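YeaZ (PDB 4Y0W) takes part, as an essential protein with an actin-like ATPase fold, in making threonylcarbamoyl adenosine, a modified nucleoside of tRNA. Local coordinates at residues Ala19-Leu24 with Pro192-Leu197; Ile66-Gly71 with Gln215-Tyr220; Trp131-Leu136 with Val157-Ala162. All coordinates share one frame; numbering follows the deposited sequence.

Contact 1 of 3, residues Ala19-Leu24 with Pro192-Leu197; sequences ACSVAL and PHAEDL. With NA (sodium ion), chain G.
Ser-21, on the second strand of the ribonuclease H-like sheet that marks the actin-like ATPase fold, meets Ala-194, the first residue of helix 194-205, beside a sodium site. The evidence for a direct join is a single hydrogen bond from Ala-194 N to Ser-21 OG, 2.9 Å long and rather bent at 135°. With chi1 at 57°, OG lies between the backbone N and carbonyl carbon of Ser-21, where it can also reach a water at 2.6 Å. That water donates to Pro-192 O at 3.0 Å and is itself a ligand of the sodium ion. Ala-19 O binds the same ion at 2.7 Å, and Asp-14 OD1 and Thr-17 OG1 are further ligands. One buried hydroxyl therefore couples the helix start directly, and the metal through water. Close packing continues along the strand: Ala-194 CB comes within 3.5 Å of Val-22 N and makes an apolar contact with Ala-23 CB at 3.8 Å, so the methyl group sits against the backbone between the side chains of Ser-21 and Ala-23.

The helix start is also capped from within. His-193, at the N-cap, accepts Glu-195 N through ND1 (3.2 Å, 150°), with the donor almost in the plane of the imidazole, while its carbonyl oxygen takes both Asp-196 N and Leu-197 N. This engages backbone N-H groups of the first turn, and Tyr-34 of strand 29-36 stacks on the imidazole ring.

Side chains alternate along 19-24. Ala-19, Ser-21 and Ala-23 point toward the segment 192-197, whereas Cys-20, Val-22 and Leu-24 point away from it and pack on helix 41-56. Helix 101-113 touches Pro-192, His-193 and Asp-196, the last through a salt bridge to Arg-111.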
# COMPACT_ATOMS: atom_id res chain seq x y z
N ALA A 19 -20.61 42.93 -7.45
CA ALA A 19 -19.95 44.23 -7.36
C ALA A 19 -19.73 44.67 -5.92
O ALA A 19 -20.57 44.48 -5.06
CB ALA A 19 -20.75 45.29 -8.09
N CYS A 20 -18.58 45.28 -5.68
CA CYS A 20 -18.32 45.89 -4.41
C CYS A 20 -18.18 47.36 -4.70
O CYS A 20 -17.44 47.74 -5.61
CB CYS A 20 -17.05 45.31 -3.81
SG CYS A 20 -16.64 45.92 -2.17
N SER A 21 -18.92 48.18 -3.97
CA SER A 21 -18.79 49.62 -4.17
C SER A 21 -18.92 50.34 -2.84
O SER A 21 -19.56 49.86 -1.89
CB SER A 21 -19.82 50.15 -5.20
OG SER A 21 -21.16 49.84 -4.84
N VAL A 22 -18.29 51.51 -2.81
CA VAL A 22 -18.21 52.30 -1.63
C VAL A 22 -18.39 53.75 -2.07
O VAL A 22 -17.94 54.10 -3.14
CB VAL A 22 -16.85 52.07 -0.92
CG1 VAL A 22 -16.63 53.11 0.15
CG2 VAL A 22 -16.79 50.68 -0.28
N ALA A 23 -19.06 54.58 -1.27
CA ALA A 23 -19.26 55.98 -1.63
C ALA A 23 -19.27 56.89 -0.42
O ALA A 23 -19.59 56.46 0.69
CB ALA A 23 -20.55 56.15 -2.37
N LEU A 24 -19.00 58.17 -0.70
CA LEU A 24 -18.87 59.18 0.33
C LEU A 24 -19.49 60.53 -0.03
O LEU A 24 -19.15 61.12 -1.06
CB LEU A 24 -17.40 59.40 0.62
CG LEU A 24 -17.09 60.23 1.86
CD1 LEU A 24 -17.38 59.44 3.14
CD2 LEU A 24 -15.64 60.64 1.80
N PRO A 192 -26.67 47.01 -8.01
CA PRO A 192 -26.64 48.13 -7.09
C PRO A 192 -25.29 48.83 -7.15
O PRO A 192 -24.30 48.18 -7.38
CB PRO A 192 -26.83 47.47 -5.72
CG PRO A 192 -27.50 46.19 -5.99
CD PRO A 192 -26.99 45.75 -7.33
N HIS A 193 -25.30 50.13 -6.92
CA HIS A 193 -24.11 50.97 -6.93
C HIS A 193 -24.17 51.92 -5.70
O HIS A 193 -25.20 52.55 -5.42
CB HIS A 193 -24.10 51.76 -8.24
CG HIS A 193 -22.79 52.40 -8.59
ND1 HIS A 193 -22.18 53.33 -7.78
CD2 HIS A 193 -22.02 52.30 -9.69
CE1 HIS A 193 -21.06 53.74 -8.35
NE2 HIS A 193 -20.94 53.12 -9.51
N ALA A 194 -23.06 52.02 -4.98
CA ALA A 194 -23.01 52.74 -3.71
C ALA A 194 -23.36 54.23 -3.86
O ALA A 194 -23.94 54.84 -2.95
CB ALA A 194 -21.64 52.55 -3.07
N GLU A 195 -23.00 54.80 -5.01
CA GLU A 195 -23.38 56.19 -5.33
C GLU A 195 -24.88 56.43 -5.25
O GLU A 195 -25.33 57.50 -4.83
CB GLU A 195 -22.92 56.59 -6.73
CG GLU A 195 -23.02 58.09 -6.93
CD GLU A 195 -22.62 58.57 -8.30
OE1 GLU A 195 -21.83 57.89 -9.01
OE2 GLU A 195 -23.10 59.66 -8.67
N ASP A 196 -25.66 55.45 -5.67
CA ASP A 196 -27.12 55.60 -5.64
C ASP A 196 -27.67 55.26 -4.27
O ASP A 196 -28.68 55.86 -3.81
CB ASP A 196 -27.76 54.78 -6.74
CG ASP A 196 -27.20 55.13 -8.09
OD1 ASP A 196 -27.52 56.21 -8.65
OD2 ASP A 196 -26.41 54.32 -8.59
N LEU A 197 -26.98 54.34 -3.60
CA LEU A 197 -27.16 54.13 -2.15
C LEU A 197 -26.92 55.42 -1.36
O LEU A 197 -27.69 55.80 -0.49
CB LEU A 197 -26.21 53.04 -1.67
CG LEU A 197 -26.10 52.86 -0.16
CD1 LEU A 197 -27.45 52.58 0.47
CD2 LEU A 197 -25.10 51.74 0.13
NA NA G . -23.21 45.06 -4.80
O HOH W 1 -22.06 47.46 -5.47

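Contact 2 of 3, residues Ile66-Gly71 with Gln215-Tyr220; sequences IAFGRG and QALPVY
Phe-68 and Val-219 make a small apolar contact near the protein surface, where the C-terminal tail passes strand 65-69 and the residues that follow it. Their side chains approach from opposite directions, and Val-219 CG2 lies at the edge of the phenyl ring, near its plane, 3.8 Å from Phe-68 CZ. Leu-217 CD2 reaches the same CZ obliquely at 4.0 Å, so one ring corner receives two methyl groups. The other valine branch packs on Arg-70: with Val-219 CG1 anti to its backbone N (chi1 -173°), that methyl stands 3.8 Å from Arg-70 CB.

The two tail residues are brought to the ring together by an inverse gamma turn centred on Pro-218, closed by Val-219 N to Leu-217 O at 2.6 Å. Ile-82 of helix 77-92 touches both Phe-68 and Val-219, and Gln-86 touches Leu-217, so the tail also packs on this helix.

Arg-70 contributes through its aliphatic root; the bond from Arg-70 NH1 to Gly-71 O is weak, as is its long ion pair with Glu-147. Side chains meet between 66-71 and 215-220 mainly through carbon, consistent with a modest hold by apolar burial.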
# COMPACT_ATOMS: atom_id res chain seq x y z
N ILE A 66 -23.60 55.66 8.44
CA ILE A 66 -23.14 54.69 7.47
C ILE A 66 -24.34 53.96 6.86
O ILE A 66 -25.16 53.38 7.56
CB ILE A 66 -22.17 53.66 8.08
CG1 ILE A 66 -20.97 54.38 8.73
CG2 ILE A 66 -21.69 52.69 7.01
CD1 ILE A 66 -20.07 53.50 9.56
N ALA A 67 -24.42 53.99 5.55
CA ALA A 67 -25.49 53.32 4.84
C ALA A 67 -24.96 52.02 4.30
O ALA A 67 -23.79 51.89 4.04
CB ALA A 67 -26.00 54.19 3.72
N PHE A 68 -25.83 51.03 4.20
CA PHE A 68 -25.51 49.79 3.54
C PHE A 68 -26.76 49.26 2.82
O PHE A 68 -27.89 49.55 3.20
CB PHE A 68 -24.95 48.80 4.54
CG PHE A 68 -25.96 48.25 5.51
CD1 PHE A 68 -26.42 49.01 6.54
CD2 PHE A 68 -26.43 46.96 5.38
CE1 PHE A 68 -27.36 48.51 7.42
CE2 PHE A 68 -27.36 46.45 6.25
CZ PHE A 68 -27.82 47.22 7.28
N GLY A 69 -26.53 48.52 1.74
CA GLY A 69 -27.57 47.73 1.10
C GLY A 69 -27.86 46.54 1.99
O GLY A 69 -26.97 45.75 2.30
N ARG A 70 -29.11 46.41 2.40
CA ARG A 70 -29.49 45.31 3.28
C ARG A 70 -30.04 44.12 2.51
O ARG A 70 -30.72 43.27 3.07
CB ARG A 70 -30.45 45.78 4.36
CG ARG A 70 -31.67 46.52 3.88
CD ARG A 70 -32.79 45.58 3.60
NE ARG A 70 -34.06 46.27 3.54
CZ ARG A 70 -35.03 45.98 2.68
NH1 ARG A 70 -34.86 45.04 1.77
NH2 ARG A 70 -36.16 46.66 2.72
N GLY A 71 -29.69 44.03 1.23
CA GLY A 71 -30.27 43.01 0.36
C GLY A 71 -31.61 43.47 -0.16
O GLY A 71 -32.07 44.58 0.18
N GLN A 215 -28.99 48.38 18.39
CA GLN A 215 -30.42 48.22 18.24
C GLN A 215 -30.64 47.14 17.22
O GLN A 215 -29.76 46.87 16.41
CB GLN A 215 -31.02 49.57 17.82
CG GLN A 215 -32.53 49.63 17.67
CD GLN A 215 -33.04 51.04 17.35
OE1 GLN A 215 -32.69 52.00 18.03
NE2 GLN A 215 -33.88 51.16 16.32
N ALA A 216 -31.83 46.55 17.23
CA ALA A 216 -32.17 45.54 16.23
C ALA A 216 -32.24 46.19 14.86
O ALA A 216 -32.89 47.22 14.66
CB ALA A 216 -33.48 44.84 16.56
N LEU A 217 -31.57 45.56 13.93
CA LEU A 217 -31.41 46.11 12.61
C LEU A 217 -32.57 45.69 11.70
O LEU A 217 -32.89 44.50 11.61
CB LEU A 217 -30.07 45.64 12.04
CG LEU A 217 -29.15 46.74 11.53
CD1 LEU A 217 -28.89 47.80 12.59
CD2 LEU A 217 -27.86 46.09 11.09
N PRO A 218 -33.18 46.67 10.98
CA PRO A 218 -34.33 46.39 10.10
C PRO A 218 -33.92 45.68 8.82
O PRO A 218 -34.11 46.17 7.72
CB PRO A 218 -34.89 47.78 9.81
CG PRO A 218 -33.73 48.69 9.95
CD PRO A 218 -32.88 48.11 11.05
N VAL A 219 -33.37 44.49 9.02
CA VAL A 219 -32.82 43.67 7.96
C VAL A 219 -33.32 42.28 8.28
O VAL A 219 -33.02 41.74 9.35
CB VAL A 219 -31.29 43.56 8.05
CG1 VAL A 219 -30.75 42.85 6.82
CG2 VAL A 219 -30.65 44.92 8.24
N TYR A 220 -34.08 41.68 7.39
CA TYR A 220 -34.60 40.37 7.72
C TYR A 220 -34.08 39.34 6.71
O TYR A 220 -34.42 39.39 5.52
CB TYR A 220 -36.11 40.45 7.81
CG TYR A 220 -36.60 41.70 8.57
CD1 TYR A 220 -36.32 41.88 9.94
CD2 TYR A 220 -37.35 42.68 7.91
CE1 TYR A 220 -36.78 43.00 10.62
CE2 TYR A 220 -37.82 43.80 8.58
CZ TYR A 220 -37.54 43.98 9.92
OH TYR A 220 -38.03 45.12 10.57

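Contact 3 of 3, residues Trp131-Leu136 with Val157-Ala162; sequences WGCYQL and VPWDAA
Cys-133 packs against Val-157, Pro-158 and Trp-159, joining strand 129-137 to the loop that runs on from strand 140-150. The strand belongs to the second five-stranded sheet, that of the other ribonuclease H-like half of the actin-like ATPase fold, which repeats the 3-2-1-4-5 order of the first. The closest approach among these side chains is Cys-133 CB to Pro-158 CD at 3.6 Å, and Trp-159 CH2 reaches the same CB at 3.8 Å. The sulfur makes an oblique sulfur-aromatic contact, with SG 5.0 Å from the centroid of the six-membered ring of Trp-159 and 39° off its normal.

Trp-159 CG lies between its own backbone N and carbonyl carbon (chi1 42°), which folds the indole back so that Val-157 CB and Pro-158 CD lie over the rim of one face. The far rim then points at the strand backbone, CH2 being 3.5 Å from Tyr-134 O. Val-157 CG1, which also touches Cys-133 SG, meets Trp-131 at the ring edge, 3.9 Å from CZ2.

A second shell fixes these groups. Trp-131 NE1 is hydrogen-bonded to Ala-156 O, just ahead of the loop segment, and Trp-166 meets the Trp-159 ring with the planes inclined. Beyond Trp-159 the loop bends in an Asx turn: Asp-160 OD1 accepts Ala-162 N at 3.1 Å, the donor lying on the anti side of the carboxylate and 32° out of its plane.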
# COMPACT_ATOMS: atom_id res chain seq x y z
N TRP A 131 -38.94 41.46 -5.59
CA TRP A 131 -39.74 42.39 -6.39
C TRP A 131 -40.07 43.65 -5.62
O TRP A 131 -40.51 43.61 -4.50
CB TRP A 131 -41.01 41.70 -6.88
CG TRP A 131 -41.93 42.54 -7.77
CD1 TRP A 131 -43.08 43.16 -7.38
CD2 TRP A 131 -41.78 42.83 -9.16
NE1 TRP A 131 -43.66 43.80 -8.45
CE2 TRP A 131 -42.88 43.62 -9.55
CE3 TRP A 131 -40.84 42.47 -10.13
CZ2 TRP A 131 -43.07 44.05 -10.85
CZ3 TRP A 131 -41.02 42.92 -11.42
CH2 TRP A 131 -42.12 43.70 -11.77
N GLY A 132 -39.82 44.80 -6.23
CA GLY A 132 -40.19 46.05 -5.63
C GLY A 132 -40.33 47.12 -6.68
O GLY A 132 -39.46 47.25 -7.55
N CYS A 133 -41.42 47.89 -6.60
CA CYS A 133 -41.67 48.97 -7.56
C CYS A 133 -41.48 50.34 -6.96
O CYS A 133 -41.84 50.58 -5.82
CB CYS A 133 -43.05 48.87 -8.19
SG CYS A 133 -43.19 47.43 -9.26
N TYR A 134 -40.90 51.23 -7.76
CA TYR A 134 -40.39 52.48 -7.26
C TYR A 134 -40.78 53.60 -8.18
O TYR A 134 -40.75 53.44 -9.41
CB TYR A 134 -38.84 52.41 -7.11
CG TYR A 134 -38.45 51.68 -5.86
CD1 TYR A 134 -38.36 50.30 -5.85
CD2 TYR A 134 -38.21 52.37 -4.68
CE1 TYR A 134 -38.04 49.61 -4.70
CE2 TYR A 134 -37.89 51.70 -3.52
CZ TYR A 134 -37.80 50.32 -3.54
OH TYR A 134 -37.50 49.63 -2.38
N GLN A 135 -41.13 54.73 -7.59
CA GLN A 135 -41.53 55.90 -8.35
C GLN A 135 -40.87 57.12 -7.78
O GLN A 135 -40.79 57.27 -6.56
CB GLN A 135 -43.02 56.04 -8.28
CG GLN A 135 -43.54 57.33 -8.85
CD GLN A 135 -45.04 57.30 -9.02
OE1 GLN A 135 -45.71 56.29 -8.70
NE2 GLN A 135 -45.59 58.41 -9.51
N LEU A 136 -40.39 57.98 -8.67
CA LEU A 136 -39.70 59.21 -8.28
C LEU A 136 -40.55 60.19 -7.47
O LEU A 136 -41.69 60.49 -7.83
CB LEU A 136 -39.19 59.93 -9.51
CG LEU A 136 -38.21 61.06 -9.15
CD1 LEU A 136 -36.89 60.50 -8.63
CD2 LEU A 136 -37.94 61.95 -10.36
N VAL A 157 -47.26 45.59 -11.06
CA VAL A 157 -46.89 46.99 -10.97
C VAL A 157 -48.08 47.81 -10.45
O VAL A 157 -49.21 47.48 -10.73
CB VAL A 157 -46.37 47.52 -12.33
CG1 VAL A 157 -45.09 46.78 -12.71
CG2 VAL A 157 -47.39 47.33 -13.45
N PRO A 158 -47.82 48.88 -9.68
CA PRO A 158 -48.89 49.73 -9.16
C PRO A 158 -49.38 50.87 -10.10
O PRO A 158 -50.32 51.58 -9.77
CB PRO A 158 -48.25 50.34 -7.92
CG PRO A 158 -46.82 50.52 -8.33
CD PRO A 158 -46.49 49.39 -9.27
N TRP A 159 -48.72 51.05 -11.22
CA TRP A 159 -49.16 51.99 -12.23
C TRP A 159 -49.76 51.18 -13.37
O TRP A 159 -49.73 49.94 -13.34
CB TRP A 159 -47.99 52.84 -12.73
CG TRP A 159 -46.77 52.05 -12.94
CD1 TRP A 159 -46.52 51.18 -13.96
CD2 TRP A 159 -45.62 52.01 -12.09
NE1 TRP A 159 -45.28 50.60 -13.80
CE2 TRP A 159 -44.71 51.09 -12.66
CE3 TRP A 159 -45.28 52.66 -10.90
CZ2 TRP A 159 -43.47 50.81 -12.08
CZ3 TRP A 159 -44.03 52.38 -10.33
CH2 TRP A 159 -43.15 51.46 -10.92
N ASP A 160 -50.34 51.87 -14.34
CA ASP A 160 -50.94 51.21 -15.49
C ASP A 160 -49.82 50.64 -16.34
O ASP A 160 -48.98 51.36 -16.83
CB ASP A 160 -51.81 52.18 -16.31
CG ASP A 160 -52.63 51.47 -17.38
OD1 ASP A 160 -52.06 51.13 -18.44
OD2 ASP A 160 -53.84 51.24 -17.13
N ALA A 161 -49.85 49.33 -16.53
CA ALA A 161 -48.75 48.64 -17.17
C ALA A 161 -48.49 49.11 -18.60
O ALA A 161 -47.37 49.08 -19.05
CB ALA A 161 -49.01 47.14 -17.14
N ALA A 162 -49.53 49.54 -19.31
CA ALA A 162 -49.38 49.92 -20.72
C ALA A 162 -49.21 51.44 -20.92
O ALA A 162 -48.28 51.88 -21.59
CB ALA A 162 -50.56 49.41 -21.51

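How the contacts relate
Contacts 1 and 2 lie about 15 Å apart between centres and share the first sheet, through strands 19-26 and 65-69. They touch directly: Leu-197 at the start of helix 194-205 packs on Ala-67, Phe-68 and Gly-69. Contact 3 belongs to the second sheet, its centre about 24 Å from each of the others. Along the chain the order is 19-24, 66-71, 131-136, 157-162, 192-197, 215-220, so contacts 1 and 2 interlock and contact 3 closes entirely between their segments. In sequence, the strands of the first sheet precede those of the second, and helix 194-205 and the tail return to pack on the first. Glu-147 lies between contacts 2 and 3, hydrogen-bonding Tyr-134 OH and forming a long, weak pair with Arg-70.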